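Local coordinates for ABC transporter substrate-binding protein (Rhizobium radiobacter, PDB 6TFX) that serves as a periplasmic solute-binding protein for import of mannityl-opines in Agrobacterium, here holding mannopinic acid, at residues Gln347-Gln350 / Ala351-Glu355. Numbering follows the deposited sequence.
Sequences QLIQ and AQVAE
Ile349 and Val353, one helical turn apart on the buried side of helix 340-353, touch through single methyl groups, Ile349 CG2 lying 3.8 Å from Val353 CG1. With chi1 at -58°, Ile349 holds CG1 beside the backbone N and places CG2 on the far side from that nitrogen, where it meets Val353. Both methyls of Val353, CG1 and CG2, rest 3.4 Å from Ile349 O, and the same oxygen receives the backbone N-H of Val353, 2.8 Å from Val353 N to Ile349 O. Gln352 can be followed from its root: CB sits 3.6 Å from Ile349 O and 3.7 Å from Leu348 O, and CG comes to 3.3 Å from Leu348 O, which accepts the Gln352 N-H at 3.0 Å from Gln352 N. Beyond CG the chain runs extended, and at its tip OE1 takes a hydrogen bond from Asn276 N. Val353 also packs on Phe358 of strand 358-365, the strand that follows this helix in a beta-alpha-beta unit, while Leu348 packs against Ile280 and Tyr283 of helix 277-284. Across the turn the hydrogen bonds are backbone N-H to carbonyl, and the one apolar side-chain pair is Ile349 with Val353; the amides of Gln350 and Gln352 bond outside it, Gln350 NE2 to Leu360 O, tying the helix to its surroundings.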
loop_
_atom_site.group_PDB
_atom_site.type_symbol
_atom_site.label_atom_id
_atom_site.label_comp_id
_atom_site.label_asym_id
_atom_site.label_seq_id
_atom_site.Cartn_x
_atom_site.Cartn_y
_atom_site.Cartn_z
ATOM N N GLN A 347 14.731 -9.071 11.465
ATOM C CA GLN A 347 15.569 -9.546 12.576
ATOM C C GLN A 347 14.879 -10.683 13.336
ATOM O O GLN A 347 15.546 -11.620 13.776
ATOM C CB GLN A 347 15.922 -8.403 13.526
ATOM C CG GLN A 347 16.981 -7.491 12.901
ATOM C CD GLN A 347 17.064 -6.141 13.551
ATOM O OE1 GLN A 347 16.326 -5.822 14.490
ATOM N NE2 GLN A 347 17.949 -5.303 13.039
ATOM N N LEU A 348 13.548 -10.618 13.486
ATOM C CA LEU A 348 12.816 -11.716 14.159
ATOM C C LEU A 348 12.907 -12.995 13.333
ATOM O O LEU A 348 13.152 -14.074 13.888
ATOM C CB LEU A 348 11.353 -11.356 14.368
ATOM C CG LEU A 348 11.080 -10.233 15.391
ATOM C CD1 LEU A 348 9.601 -9.928 15.436
ATOM C CD2 LEU A 348 11.558 -10.621 16.817
ATOM N N ILE A 349 12.704 -12.881 12.002
ATOM C CA ILE A 349 12.791 -14.025 11.071
ATOM C C ILE A 349 14.227 -14.598 11.093
ATOM O O ILE A 349 14.395 -15.826 11.142
ATOM C CB ILE A 349 12.385 -13.621 9.634
ATOM C CG1 ILE A 349 10.949 -13.046 9.580
ATOM C CG2 ILE A 349 12.581 -14.783 8.635
ATOM C CD1 ILE A 349 10.732 -12.230 8.354
ATOM N N GLN A 350 15.255 -13.713 11.046
ATOM C CA GLN A 350 16.652 -14.128 11.079
ATOM C C GLN A 350 16.905 -15.037 12.302
ATOM O O GLN A 350 17.465 -16.120 12.151
ATOM C CB GLN A 350 17.548 -12.897 11.144
ATOM C CG GLN A 350 19.025 -13.215 11.296
ATOM C CD GLN A 350 19.791 -11.920 11.349
ATOM O OE1 GLN A 350 19.558 -11.073 12.236
ATOM N NE2 GLN A 350 20.681 -11.703 10.384
ATOM N N ALA A 351 16.386 -14.653 13.479
ATOM C CA ALA A 351 16.547 -15.488 14.688
ATOM C C ALA A 351 15.763 -16.809 14.561
ATOM O O ALA A 351 16.273 -17.875 14.942
ATOM C CB ALA A 351 16.086 -14.720 15.921
ATOM N N GLN A 352 14.533 -16.745 14.020
ATOM C CA GLN A 352 13.724 -17.951 13.895
ATOM C C GLN A 352 14.315 -18.987 12.957
ATOM O O GLN A 352 14.297 -20.185 13.269
ATOM C CB GLN A 352 12.301 -17.643 13.419
ATOM C CG GLN A 352 11.453 -16.890 14.442
ATOM C CD GLN A 352 10.017 -16.800 13.940
ATOM O OE1 GLN A 352 9.726 -16.903 12.726
ATOM N NE2 GLN A 352 9.088 -16.615 14.858
ATOM N N VAL A 353 14.775 -18.544 11.776
ATOM C CA VAL A 353 15.164 -19.502 10.738
ATOM C C VAL A 353 16.501 -20.195 11.036
ATOM O O VAL A 353 16.791 -21.243 10.454
ATOM C CB VAL A 353 15.095 -18.927 9.307
ATOM C CG1 VAL A 353 13.699 -18.387 9.015
ATOM C CG2 VAL A 353 16.176 -17.880 9.048
ATOM N N ALA A 354 17.277 -19.653 11.976
ATOM C CA ALA A 354 18.512 -20.322 12.408
ATOM C C ALA A 354 18.198 -21.701 13.020
ATOM O O ALA A 354 19.004 -22.622 12.919
ATOM C CB ALA A 354 19.222 -19.471 13.444
ATOM N N GLU A 355 17.024 -21.847 13.646
ATOM C CA GLU A 355 16.639 -23.118 14.256
ATOM C C GLU A 355 16.549 -24.268 13.240
ATOM O O GLU A 355 16.919 -25.399 13.561
ATOM C CB GLU A 355 15.310 -22.948 15.018
ATOM C CG GLU A 355 15.179 -23.875 16.201
ATOM C CD GLU A 355 16.241 -23.719 17.276
ATOM O OE1 GLU A 355 16.582 -22.570 17.646
ATOM O OE2 GLU A 355 16.735 -24.767 17.748
#